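Local atomic coordinates of metallo-beta-lactamase domain-containing protein (Thermotoga maritima, PDB entry 3H3E), a protein that binds zinc in a metallo-beta-lactamase fold and is probably a metal-dependent hydrolase, although its natural reaction is not established and a transferase activity has also been suggested. Residues V49-A54 with L79-K84; H16-D21 with I59-D64; D38-D43 with K128-L133; T231-H236 with A259-E264. The protein carries 2 engineered substitutions. One frame throughout, in Å; residues are numbered along the deposited sequence.

Contact 1: V49-A54 with L79-K84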
loop_
_atom_site.group_PDB
_atom_site.type_symbol
_atom_site.label_atom_id
_atom_site.label_comp_id
_atom_site.label_asym_id
_atom_site.label_seq_id
_atom_site.Cartn_x
_atom_site.Cartn_y
_atom_site.Cartn_z
ATOM N N VAL A 49 -11.368 -6.072 10.663
ATOM C CA VAL A 49 -11.381 -7.146 9.679
ATOM C C VAL A 49 -10.026 -7.841 9.529
ATOM O O VAL A 49 -9.957 -9.060 9.478
ATOM C CB VAL A 49 -11.888 -6.662 8.312
ATOM C CG1 VAL A 49 -11.536 -7.661 7.222
ATOM C CG2 VAL A 49 -13.377 -6.443 8.374
ATOM N N PHE A 50 -8.947 -7.077 9.469
ATOM C CA PHE A 50 -7.630 -7.687 9.373
ATOM C C PHE A 50 -7.339 -8.653 10.531
ATOM O O PHE A 50 -6.750 -9.707 10.316
ATOM C CB PHE A 50 -6.533 -6.623 9.226
ATOM C CG PHE A 50 -6.208 -5.881 10.499
ATOM C CD1 PHE A 50 -7.152 -5.082 11.119
ATOM C CD2 PHE A 50 -4.938 -5.955 11.055
ATOM C CE1 PHE A 50 -6.847 -4.393 12.292
ATOM C CE2 PHE A 50 -4.630 -5.260 12.211
ATOM C CZ PHE A 50 -5.595 -4.479 12.836
ATOM N N LEU A 51 -7.766 -8.305 11.746
ATOM C CA LEU A 51 -7.521 -9.141 12.926
ATOM C C LEU A 51 -8.325 -10.414 12.891
ATOM O O LEU A 51 -7.859 -11.477 13.306
ATOM C CB LEU A 51 -7.920 -8.406 14.195
ATOM C CG LEU A 51 -6.904 -7.458 14.811
ATOM C CD1 LEU A 51 -7.551 -6.676 15.960
ATOM C CD2 LEU A 51 -5.715 -8.251 15.285
ATOM N N LYS A 52 -9.565 -10.288 12.438
ATOM C CA LYS A 52 -10.472 -11.414 12.420
ATOM C C LYS A 52 -9.995 -12.416 11.385
ATOM O O LYS A 52 -10.002 -13.624 11.630
ATOM C CB LYS A 52 -11.887 -10.943 12.142
ATOM C CG LYS A 52 -12.439 -10.054 13.233
ATOM C CD LYS A 52 -13.959 -10.121 13.278
ATOM C CE LYS A 52 -14.633 -8.881 12.703
ATOM N NZ LYS A 52 -15.250 -8.045 13.780
ATOM N N ASN A 53 -9.544 -11.911 10.240
ATOM C CA ASN A 53 -8.933 -12.766 9.223
ATOM C C ASN A 53 -7.655 -13.414 9.722
ATOM O O ASN A 53 -7.424 -14.594 9.486
ATOM C CB ASN A 53 -8.686 -12.000 7.920
ATOM C CG ASN A 53 -9.980 -11.672 7.194
ATOM O OD1 ASN A 53 -10.996 -12.352 7.373
ATOM N ND2 ASN A 53 -9.956 -10.623 6.381
ATOM N N ALA A 54 -6.837 -12.646 10.430
ATOM C CA ALA A 54 -5.623 -13.177 11.036
ATOM C C ALA A 54 -5.924 -14.299 12.031
ATOM O O ALA A 54 -5.267 -15.343 12.012
ATOM C CB ALA A 54 -4.826 -12.070 11.688
ATOM N N LEU A 79 -6.755 1.350 15.456
ATOM C CA LEU A 79 -7.617 1.587 16.597
ATOM C C LEU A 79 -7.873 0.310 17.364
ATOM O O LEU A 79 -8.443 0.347 18.445
ATOM C CB LEU A 79 -8.950 2.171 16.134
ATOM C CG LEU A 79 -8.798 3.513 15.418
ATOM C CD1 LEU A 79 -10.161 4.075 15.035
ATOM C CD2 LEU A 79 -8.041 4.473 16.302
ATOM N N TYR A 80 -7.463 -0.814 16.793
ATOM C CA TYR A 80 -7.697 -2.118 17.396
ATOM C C TYR A 80 -6.404 -2.760 17.872
ATOM O O TYR A 80 -6.402 -3.904 18.313
ATOM C CB TYR A 80 -8.401 -3.048 16.400
ATOM C CG TYR A 80 -9.775 -2.569 16.022
ATOM C CD1 TYR A 80 -10.912 -3.078 16.659
ATOM C CD2 TYR A 80 -9.947 -1.583 15.053
ATOM C CE1 TYR A 80 -12.184 -2.627 16.332
ATOM C CE2 TYR A 80 -11.219 -1.124 14.716
ATOM C CZ TYR A 80 -12.329 -1.649 15.365
ATOM O OH TYR A 80 -13.580 -1.210 15.033
ATOM N N LEU A 81 -5.303 -2.022 17.767
ATOM C CA LEU A 81 -4.005 -2.511 18.217
ATOM C C LEU A 81 -3.443 -1.631 19.326
ATOM O O LEU A 81 -3.763 -0.445 19.405
ATOM C CB LEU A 81 -3.019 -2.582 17.052
ATOM C CG LEU A 81 -3.422 -3.470 15.870
ATOM C CD1 LEU A 81 -2.430 -3.303 14.742
ATOM C CD2 LEU A 81 -3.553 -4.946 16.284
ATOM N N SER A 82 -2.630 -2.238 20.190
ATOM C CA SER A 82 -1.878 -1.531 21.203
ATOM C C SER A 82 -0.440 -2.051 21.182
ATOM O O SER A 82 -0.178 -3.215 20.861
ATOM C CB SER A 82 -2.473 -1.762 22.597
ATOM O OG SER A 82 -3.879 -1.627 22.633
ATOM N N GLY A 83 0.495 -1.180 21.533
ATOM C CA GLY A 83 1.875 -1.574 21.726
ATOM C C GLY A 83 2.659 -1.861 20.465
ATOM O O GLY A 83 3.788 -2.327 20.531
ATOM N N LYS A 84 2.066 -1.601 19.308
ATOM C CA LYS A 84 2.783 -1.779 18.055
ATOM C C LYS A 84 3.735 -0.615 17.851
ATOM O O LYS A 84 3.581 0.438 18.459
ATOM C CB LYS A 84 1.811 -1.876 16.875
ATOM C CG LYS A 84 0.756 -2.967 17.029
ATOM C CD LYS A 84 1.343 -4.365 16.930
ATOM C CE LYS A 84 0.375 -5.393 17.456
ATOM N NZ LYS A 84 0.900 -6.781 17.391
#
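Phe50 and Leu51 of helix 49-56 meet Tyr80 and Leu81, a helix-to-loop contact in the outer layer of the alpha-beta-beta-alpha sandwich of the metallo-beta-lactamase fold. The contact is one of apolar side chains; no hydrogen bond joins the segments. The aromatic part is an edge contact. Phe50 and Leu81 approach from opposite directions, and Phe50 CZ lies 3.9 Å from Leu81 CG, which sits at the ring edge, close to its plane. Leu81 CD1 adjoins the same rim at Phe50 CE2, also at 3.9 Å. A chi1 of 75° sets Phe50 CG between the backbone N and the carbonyl carbon, and the far end of the ring then meets Leu81. One ring face is taken by the next residue, Leu51, whose CG stands 3.8 Å above the plane, displaced toward the rim.

The aliphatic part belongs to Leu51, whose two methyls divide the loop between them. CD2 slides past Leu81, reaching its CD2 at 4.1 Å, while the other branch turns to Tyr80. Beyond the contact, Phe50 also packs on Leu18 and Cys19 of strand 13-19, and Asn114 ND2 donates a hydrogen bond to Leu81 O. The phenol of Tyr80 leads away from the helix, so its part is played near the backbone: Leu51 CD1 lies 3.8 Å from Tyr80 CB and equally far from Tyr80 O.

Contact 2: H16-D21 with I59-D64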
loop_
_atom_site.group_PDB
_atom_site.type_symbol
_atom_site.label_atom_id
_atom_site.label_comp_id
_atom_site.label_asym_id
_atom_site.label_seq_id
_atom_site.Cartn_x
_atom_site.Cartn_y
_atom_site.Cartn_z
ATOM N N HIS A 16 0.358 -12.510 3.313
ATOM C CA HIS A 16 -1.066 -12.760 3.529
ATOM C C HIS A 16 -1.903 -11.512 3.382
ATOM O O HIS A 16 -1.666 -10.528 4.067
ATOM C CB HIS A 16 -1.315 -13.310 4.925
ATOM C CG HIS A 16 -0.871 -14.723 5.112
ATOM N ND1 HIS A 16 0.426 -15.056 5.444
ATOM C CD2 HIS A 16 -1.554 -15.890 5.038
ATOM C CE1 HIS A 16 0.522 -16.369 5.565
ATOM N NE2 HIS A 16 -0.663 -16.898 5.322
ATOM N N VAL A 17 -2.903 -11.546 2.515
ATOM C CA VAL A 17 -3.806 -10.415 2.463
ATOM C C VAL A 17 -4.768 -10.556 3.636
ATOM O O VAL A 17 -5.496 -11.522 3.725
ATOM C CB VAL A 17 -4.553 -10.329 1.121
ATOM C CG1 VAL A 17 -5.582 -9.235 1.168
ATOM C CG2 VAL A 17 -3.572 -10.042 0.012
ATOM N N LEU A 18 -4.738 -9.614 4.566
ATOM C CA LEU A 18 -5.571 -9.731 5.753
ATOM C C LEU A 18 -6.812 -8.872 5.618
ATOM O O LEU A 18 -7.791 -9.081 6.304
ATOM C CB LEU A 18 -4.786 -9.339 7.003
ATOM C CG LEU A 18 -3.615 -10.222 7.438
ATOM C CD1 LEU A 18 -3.244 -9.836 8.857
ATOM C CD2 LEU A 18 -3.969 -11.710 7.362
ATOM N N CYS A 19 -6.770 -7.890 4.731
ATOM C CA CYS A 19 -7.962 -7.092 4.454
ATOM C C CYS A 19 -7.954 -6.573 3.016
ATOM O O CYS A 19 -6.910 -6.184 2.484
ATOM C CB CYS A 19 -8.082 -5.936 5.439
ATOM S SG CYS A 19 -9.470 -4.855 5.095
ATOM N N ASP A 20 -9.119 -6.609 2.384
ATOM C CA ASP A 20 -9.268 -6.183 0.999
ATOM C C ASP A 20 -10.749 -6.086 0.702
ATOM O O ASP A 20 -11.575 -6.542 1.485
ATOM C CB ASP A 20 -8.619 -7.182 0.040
ATOM C CG ASP A 20 -8.573 -6.674 -1.379
ATOM O OD1 ASP A 20 -7.973 -5.598 -1.592
ATOM O OD2 ASP A 20 -9.127 -7.345 -2.281
ATOM N N ASP A 21 -11.094 -5.498 -0.432
ATOM C CA ASP A 21 -12.498 -5.325 -0.765
ATOM C C ASP A 21 -13.190 -6.657 -1.117
ATOM O O ASP A 21 -14.384 -6.809 -0.884
ATOM C CB ASP A 21 -12.667 -4.263 -1.855
ATOM C CG ASP A 21 -12.101 -2.908 -1.447
ATOM O OD1 ASP A 21 -10.930 -2.839 -1.042
ATOM O OD2 ASP A 21 -12.818 -1.901 -1.542
ATOM N N ILE A 59 -2.850 -16.615 13.028
ATOM C CA ILE A 59 -1.612 -15.837 12.985
ATOM C C ILE A 59 -1.525 -14.765 14.070
ATOM O O ILE A 59 -2.491 -14.040 14.334
ATOM C CB ILE A 59 -1.444 -15.116 11.643
ATOM C CG1 ILE A 59 -1.409 -16.117 10.492
ATOM C CG2 ILE A 59 -0.168 -14.306 11.644
ATOM C CD1 ILE A 59 -1.718 -15.484 9.160
ATOM N N ASP A 60 -0.351 -14.678 14.691
ATOM C CA ASP A 60 -0.017 -13.584 15.592
ATOM C C ASP A 60 0.599 -12.445 14.782
ATOM O O ASP A 60 1.526 -12.670 14.011
ATOM C CB ASP A 60 0.992 -14.059 16.628
ATOM C CG ASP A 60 0.450 -15.161 17.496
ATOM O OD1 ASP A 60 -0.626 -14.958 18.101
ATOM O OD2 ASP A 60 1.106 -16.226 17.577
ATOM N N LEU A 61 0.094 -11.227 14.946
ATOM C CA LEU A 61 0.638 -10.116 14.175
ATOM C C LEU A 61 1.929 -9.640 14.806
ATOM O O LEU A 61 2.112 -9.748 16.021
ATOM C CB LEU A 61 -0.354 -8.960 14.050
ATOM C CG LEU A 61 -1.726 -9.278 13.472
ATOM C CD1 LEU A 61 -2.508 -8.001 13.426
ATOM C CD2 LEU A 61 -1.625 -9.914 12.104
ATOM N N PRO A 62 2.830 -9.100 13.977
ATOM C CA PRO A 62 4.162 -8.739 14.439
ATOM C C PRO A 62 4.150 -7.376 15.113
ATOM O O PRO A 62 3.161 -6.645 15.090
ATOM C CB PRO A 62 4.968 -8.661 13.141
ATOM C CG PRO A 62 3.950 -8.832 12.002
ATOM C CD PRO A 62 2.609 -8.670 12.593
ATOM N N LYS A 63 5.276 -7.041 15.712
ATOM C CA LYS A 63 5.420 -5.792 16.414
ATOM C C LYS A 63 5.261 -4.607 15.471
ATOM O O LYS A 63 4.672 -3.588 15.842
ATOM C CB LYS A 63 6.797 -5.752 17.077
ATOM C CG LYS A 63 7.143 -4.429 17.688
ATOM C CD LYS A 63 8.590 -4.419 18.136
ATOM C CE LYS A 63 9.480 -5.102 17.118
ATOM N NZ LYS A 63 10.875 -4.615 17.255
ATOM N N ASP A 64 5.799 -4.736 14.258
ATOM C CA ASP A 64 5.936 -3.592 13.356
ATOM C C ASP A 64 4.800 -3.477 12.366
ATOM O O ASP A 64 4.532 -4.391 11.586
ATOM C CB ASP A 64 7.264 -3.639 12.590
ATOM C CG ASP A 64 8.470 -3.406 13.481
ATOM O OD1 ASP A 64 8.573 -2.335 14.115
ATOM O OD2 ASP A 64 9.340 -4.289 13.531
#
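Leu18 meets Leu61, and His16 meets Ile59, where strand 13-19 faces the loop that runs from helix 49-56 to strand 64-66. In the metallo-beta-lactamase fold this places the loop on the helix-bearing outer face of the first sheet. The two pairs differ in closeness. Leu18 and Leu61 form the tighter one: their side chains slide past each other in opposite directions, and Leu18 CD1 comes to 3.6 Å from Leu61 CD2. This pair is set among other apolar groups, for both leucines also touch Phe50 of the helix and Leu41 of strand 40-42. At Leu18 the strand has a classic beta bulge, with Leu18 and Cys19 both facing Ser34 of the next strand.

The solvent side runs along the loop, where Ile59 and Leu61 are both partly exposed, whereas His16 and Leu18 on the strand are buried. In the looser pair a single methyl does the touching: Ile59 CD1 stands 4.1 Å above the centroid of the His16 ring, only 5° off the ring normal, a CH-pi contact over the middle of one face. An extended second torsion (chi2 160°) stretches CD1 away from the isoleucine backbone, over the imidazole, while the two side chains pass at an angle. The nearest ring atom, His16 CD2, is also 4.1 Å from Ile59 CD1.

With no hydrogen bond between the segments, the contact is held by dispersion and the burial of apolar surface. Because His16 meets Ile59 with its ring face, neither of its nitrogens is used here, so the contact probably depends little on their protonation.

Contact 3: D38-D43 with K128-L133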
loop_
_atom_site.group_PDB
_atom_site.type_symbol
_atom_site.label_atom_id
_atom_site.label_comp_id
_atom_site.label_asym_id
_atom_site.label_seq_id
_atom_site.Cartn_x
_atom_site.Cartn_y
_atom_site.Cartn_z
ATOM N N ASP A 38 5.770 -11.350 5.606
ATOM C CA ASP A 38 6.769 -11.957 6.464
ATOM C C ASP A 38 6.586 -11.420 7.866
ATOM O O ASP A 38 5.585 -11.698 8.520
ATOM C CB ASP A 38 8.177 -11.652 5.951
ATOM C CG ASP A 38 9.135 -12.825 6.120
ATOM O OD1 ASP A 38 8.702 -13.988 5.947
ATOM O OD2 ASP A 38 10.327 -12.575 6.410
ATOM N N SER A 39 7.532 -10.611 8.315
ATOM C CA SER A 39 7.574 -10.212 9.719
ATOM C C SER A 39 7.076 -8.795 9.976
ATOM O O SER A 39 7.332 -8.218 11.031
ATOM C CB SER A 39 9.006 -10.316 10.216
ATOM O OG SER A 39 9.876 -9.690 9.285
ATOM N N VAL A 40 6.363 -8.225 9.018
ATOM C CA VAL A 40 5.942 -6.847 9.149
ATOM C C VAL A 40 4.512 -6.720 8.602
ATOM O O VAL A 40 4.156 -7.397 7.646
ATOM C CB VAL A 40 6.958 -5.944 8.423
ATOM C CG1 VAL A 40 6.382 -5.392 7.144
ATOM C CG2 VAL A 40 7.400 -4.841 9.323
ATOM N N LEU A 41 3.667 -5.911 9.230
ATOM C CA LEU A 41 2.309 -5.738 8.722
ATOM C C LEU A 41 2.180 -4.425 7.969
ATOM O O LEU A 41 2.479 -3.370 8.509
ATOM C CB LEU A 41 1.269 -5.824 9.843
ATOM C CG LEU A 41 -0.208 -5.588 9.482
ATOM C CD1 LEU A 41 -0.826 -6.716 8.643
ATOM C CD2 LEU A 41 -0.997 -5.392 10.741
ATOM N N PHE A 42 1.742 -4.508 6.715
ATOM C CA PHE A 42 1.587 -3.340 5.845
ATOM C C PHE A 42 0.130 -2.933 5.815
ATOM O O PHE A 42 -0.698 -3.638 5.243
ATOM C CB PHE A 42 2.048 -3.656 4.415
ATOM C CG PHE A 42 2.183 -2.443 3.537
ATOM C CD1 PHE A 42 3.362 -1.709 3.515
ATOM C CD2 PHE A 42 1.139 -2.035 2.729
ATOM C CE1 PHE A 42 3.487 -0.589 2.715
ATOM C CE2 PHE A 42 1.272 -0.914 1.919
ATOM C CZ PHE A 42 2.455 -0.198 1.919
ATOM N N ASP A 43 -0.173 -1.798 6.438
ATOM C CA ASP A 43 -1.540 -1.297 6.558
ATOM C C ASP A 43 -2.456 -2.171 7.439
ATOM O O ASP A 43 -2.118 -3.295 7.791
ATOM C CB ASP A 43 -2.157 -1.018 5.179
ATOM C CG ASP A 43 -1.593 0.245 4.537
ATOM O OD1 ASP A 43 -0.787 0.924 5.202
ATOM O OD2 ASP A 43 -1.947 0.559 3.381
ATOM N N LYS A 128 16.097 -6.705 7.689
ATOM C CA LYS A 128 16.943 -7.240 6.644
ATOM C C LYS A 128 16.193 -7.278 5.314
ATOM O O LYS A 128 15.117 -7.874 5.190
ATOM C CB LYS A 128 17.560 -8.598 7.025
ATOM C CG LYS A 128 16.687 -9.830 6.836
ATOM C CD LYS A 128 17.560 -11.073 6.665
ATOM C CE LYS A 128 16.728 -12.322 6.408
ATOM N NZ LYS A 128 15.830 -12.636 7.556
ATOM N N ASN A 129 16.761 -6.580 4.340
ATOM C CA ASN A 129 16.286 -6.648 2.975
ATOM C C ASN A 129 14.928 -5.996 2.788
ATOM O O ASN A 129 14.308 -6.134 1.741
ATOM C CB ASN A 129 16.285 -8.105 2.494
ATOM C CG ASN A 129 17.695 -8.696 2.420
ATOM O OD1 ASN A 129 18.567 -8.182 1.704
ATOM N ND2 ASN A 129 17.924 -9.775 3.168
HETATM N N MSE A 130 14.476 -5.272 3.807
HETATM C CA MSE A 130 13.221 -4.542 3.726
HETATM C C MSE A 130 13.480 -3.043 3.837
HETATM O O MSE A 130 14.284 -2.607 4.661
HETATM C CB MSE A 130 12.241 -5.019 4.806
HETATM C CG MSE A 130 11.595 -6.375 4.495
HETATM SE SE MSE A 130 10.197 -6.809 5.541
HETATM C CE MSE A 130 11.045 -6.836 7.113
ATOM N N PHE A 131 12.801 -2.268 2.991
ATOM C CA PHE A 131 12.981 -0.824 2.915
ATOM C C PHE A 131 11.656 -0.106 2.703
ATOM O O PHE A 131 10.788 -0.588 1.992
ATOM C CB PHE A 131 13.858 -0.452 1.711
ATOM C CG PHE A 131 15.188 -1.104 1.704
ATOM C CD1 PHE A 131 15.358 -2.341 1.110
ATOM C CD2 PHE A 131 16.282 -0.475 2.268
ATOM C CE1 PHE A 131 16.589 -2.944 1.093
ATOM C CE2 PHE A 131 17.511 -1.077 2.258
ATOM C CZ PHE A 131 17.669 -2.316 1.670
ATOM N N LEU A 132 11.536 1.083 3.268
ATOM C CA LEU A 132 10.420 1.951 2.956
ATOM C C LEU A 132 10.915 3.051 2.056
ATOM O O LEU A 132 11.922 3.692 2.355
ATOM C CB LEU A 132 9.869 2.587 4.219
ATOM C CG LEU A 132 8.878 1.755 5.002
ATOM C CD1 LEU A 132 8.679 2.392 6.361
ATOM C CD2 LEU A 132 7.572 1.655 4.225
ATOM N N LEU A 133 10.195 3.277 0.964
ATOM C CA LEU A 133 10.492 4.377 0.073
ATOM C C LEU A 133 9.449 5.469 0.200
ATOM O O LEU A 133 8.252 5.195 0.204
ATOM C CB LEU A 133 10.597 3.888 -1.368
ATOM C CG LEU A 133 12.033 3.466 -1.678
ATOM C CD1 LEU A 133 12.320 2.159 -0.980
ATOM C CD2 LEU A 133 12.240 3.360 -3.164
#
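Val40 and Ser39 meet Met130 in a largely buried contact between the two large beta sheets of the protein. Strand 40-42 lies inside the sheet that also holds strand 13-19, whereas strand 130-133 belongs to the opposing sheet, next to strand 165-170. The backbones stay well apart, with the CA atoms of Val40 and Met130 at 9.4 Å, and no hydrogen bond crosses between the segments.

One long side chain bridges about half of that gap. Met130 is present as selenomethionine. Its CB is directed toward strand 40-42, and the chain is extended at chi2 (-168°) and then bends at chi3 (-62°), which turns the terminal methyl aside. The selenium passes Val40, with Met130 SE 4.4 Å from Val40 CG1, a loose apolar approach. The methyl beyond the bend reaches the exposed end of the contact, where Met130 CE lies 3.8 Å from Ser39 OG in simple van der Waals contact. Farther out, Asp38 OD2 and Lys128 NZ are 5.6 Å apart, too far for a salt bridge, and Lys128 is poorly ordered.

The alternation of strand 40-42 fits this layering. Val40 faces the second sheet and Phe42 packs on Leu166 of strand 165-170, while Leu41 between them faces the opposite side of its sheet. Side chains packed between two facing sheets in this way make up the central layer of the alpha-beta-beta-alpha sandwich characteristic of metallo-beta-lactamases.

Contact 4: T231-H236 with A259-E264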
loop_
_atom_site.group_PDB
_atom_site.type_symbol
_atom_site.label_atom_id
_atom_site.label_comp_id
_atom_site.label_asym_id
_atom_site.label_seq_id
_atom_site.Cartn_x
_atom_site.Cartn_y
_atom_site.Cartn_z
ATOM N N THR A 231 5.179 -10.493 -12.052
ATOM C CA THR A 231 3.862 -10.819 -11.495
ATOM C C THR A 231 3.241 -9.596 -10.857
ATOM O O THR A 231 3.927 -8.855 -10.160
ATOM C CB THR A 231 3.964 -11.869 -10.383
ATOM O OG1 THR A 231 4.763 -12.967 -10.822
ATOM C CG2 THR A 231 2.585 -12.378 -9.973
ATOM N N VAL A 232 1.942 -9.399 -11.080
ATOM C CA VAL A 232 1.203 -8.301 -10.457
ATOM C C VAL A 232 -0.067 -8.791 -9.758
ATOM O O VAL A 232 -0.818 -9.595 -10.296
ATOM C CB VAL A 232 0.866 -7.166 -11.461
ATOM C CG1 VAL A 232 0.155 -6.022 -10.759
ATOM C CG2 VAL A 232 2.135 -6.645 -12.098
ATOM N N VAL A 233 -0.278 -8.295 -8.544
ATOM C CA VAL A 233 -1.413 -8.649 -7.710
ATOM C C VAL A 233 -2.103 -7.354 -7.281
ATOM O O VAL A 233 -1.747 -6.751 -6.260
ATOM C CB VAL A 233 -0.930 -9.407 -6.454
ATOM C CG1 VAL A 233 -2.107 -9.948 -5.649
ATOM C CG2 VAL A 233 0.014 -10.520 -6.850
ATOM N N PRO A 234 -3.084 -6.905 -8.073
ATOM C CA PRO A 234 -3.749 -5.614 -7.857
ATOM C C PRO A 234 -4.922 -5.714 -6.890
ATOM O O PRO A 234 -5.841 -6.500 -7.125
ATOM C CB PRO A 234 -4.257 -5.245 -9.260
ATOM C CG PRO A 234 -3.800 -6.363 -10.184
ATOM C CD PRO A 234 -3.530 -7.542 -9.319
ATOM N N CYS A 235 -4.901 -4.915 -5.830
ATOM C CA CYS A 235 -5.924 -4.993 -4.793
ATOM C C CYS A 235 -6.667 -3.680 -4.607
ATOM O O CYS A 235 -6.313 -2.687 -5.226
ATOM C CB CYS A 235 -5.268 -5.348 -3.466
ATOM S SG CYS A 235 -4.125 -6.700 -3.533
ATOM N N HIS A 236 -7.692 -3.687 -3.752
ATOM C CA HIS A 236 -8.199 -2.456 -3.137
ATOM C C HIS A 236 -8.668 -1.434 -4.176
ATOM O O HIS A 236 -9.550 -1.730 -4.993
ATOM C CB HIS A 236 -7.104 -1.872 -2.222
ATOM C CG HIS A 236 -7.567 -0.763 -1.326
ATOM N ND1 HIS A 236 -8.798 -0.767 -0.706
ATOM C CD2 HIS A 236 -6.947 0.377 -0.927
ATOM C CE1 HIS A 236 -8.921 0.334 0.020
ATOM N NE2 HIS A 236 -7.815 1.048 -0.098
ATOM N N ALA A 259 -9.096 -11.085 0.345
ATOM C CA ALA A 259 -8.742 -11.183 1.762
ATOM C C ALA A 259 -8.156 -12.541 2.184
ATOM O O ALA A 259 -7.241 -12.599 2.989
ATOM C CB ALA A 259 -9.918 -10.809 2.642
ATOM N N GLY A 260 -8.646 -13.644 1.655
ATOM C CA GLY A 260 -7.972 -14.887 1.989
ATOM C C GLY A 260 -6.534 -15.077 1.485
ATOM O O GLY A 260 -5.766 -15.854 2.050
ATOM N N LEU A 261 -6.164 -14.376 0.420
ATOM C CA LEU A 261 -4.974 -14.714 -0.374
ATOM C C LEU A 261 -3.636 -14.920 0.365
ATOM O O LEU A 261 -3.199 -14.097 1.176
ATOM C CB LEU A 261 -4.795 -13.686 -1.492
ATOM C CG LEU A 261 -3.659 -13.922 -2.474
ATOM C CD1 LEU A 261 -3.935 -15.184 -3.248
ATOM C CD2 LEU A 261 -3.508 -12.741 -3.415
ATOM N N LYS A 262 -2.984 -16.027 0.046
ATOM C CA LYS A 262 -1.653 -16.326 0.545
ATOM C C LYS A 262 -0.660 -16.498 -0.622
ATOM O O LYS A 262 -0.902 -17.273 -1.550
ATOM C CB LYS A 262 -1.696 -17.591 1.406
ATOM C CG LYS A 262 -0.328 -18.092 1.864
ATOM C CD LYS A 262 -0.403 -19.506 2.432
ATOM C CE LYS A 262 0.989 -20.087 2.664
ATOM N NZ LYS A 262 0.970 -21.531 3.096
ATOM N N LEU A 263 0.453 -15.769 -0.577
ATOM C CA LEU A 263 1.494 -15.878 -1.595
ATOM C C LEU A 263 2.800 -16.347 -0.973
ATOM O O LEU A 263 3.183 -15.881 0.091
ATOM C CB LEU A 263 1.732 -14.530 -2.280
ATOM C CG LEU A 263 0.584 -13.832 -3.006
ATOM C CD1 LEU A 263 0.842 -12.337 -3.091
ATOM C CD2 LEU A 263 0.359 -14.425 -4.383
ATOM N N GLU A 264 3.485 -17.268 -1.641
ATOM C CA GLU A 264 4.769 -17.770 -1.158
ATOM C C GLU A 264 5.841 -17.423 -2.172
ATOM O O GLU A 264 5.625 -17.550 -3.371
ATOM C CB GLU A 264 4.709 -19.278 -0.917
ATOM C CG GLU A 264 5.728 -19.781 0.091
ATOM C CD GLU A 264 5.112 -20.696 1.141
ATOM O OE1 GLU A 264 3.874 -20.877 1.118
ATOM O OE2 GLU A 264 5.862 -21.223 1.996
#
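Val233 is met by Leu261 and Leu263, and these three buried side chains make the whole contact. Val233 gives the largest share, using its two methyls on different partners. Its CG1 and the CD2 of Leu261 approach tip to tip at 3.8 Å. The second branch is more distant, Val233 CG2 lying 4.3 Å from Leu263 CD1. Leu261 reaches across because its CG is directed away from its own backbone N (chi1 -176°), whereas Leu263, two residues on and turned to the same side of the chain, approaches with its CD1 methyl.

Lys262, between the leucines, points the other way and forms a rather long salt bridge with Glu264, NZ to OE1 3.6 Å, although Glu264 is poorly ordered. Nothing polar joins the segments themselves. Leu261 also touches Val17 of the neighbouring strand, and Cys235, just past Val233, is tied to Cys257 by a disulfide.

With 9.9 Å between the CA atoms of Val233 and Leu263, strand 231-235 of one sheet lies a full side-chain layer from edge strand 262-265 of the other, the apolar face-to-face packing of a beta sandwich, here that of the metallo-beta-lactamase fold.

In the fold
Contacts 3 and 4 both bridge the two large sheets, their centres 16 Å apart, whereas contact 1 joins helix 49-56 to the 79-84 loop and contact 2 joins a loop to strand 13-19. Contacts 1 and 2 have centres 8 Å apart and share a probable hydrogen bond from Asn53 ND2 to Leu18 O (2.7 Å). Contact 2 continues into contact 3 through Asp64 O and Leu41 N, and into contact 4 through Val17 N and Leu261 O, both 2.9 Å. None of the four supplies a zinc ligand; these are His69, His71 and His182. However, Asp43 hydrogen-bonds His74 and Asp21 hydrogen-bonds His236, two histidines that, with Asp73, could frame a vacant second metal site.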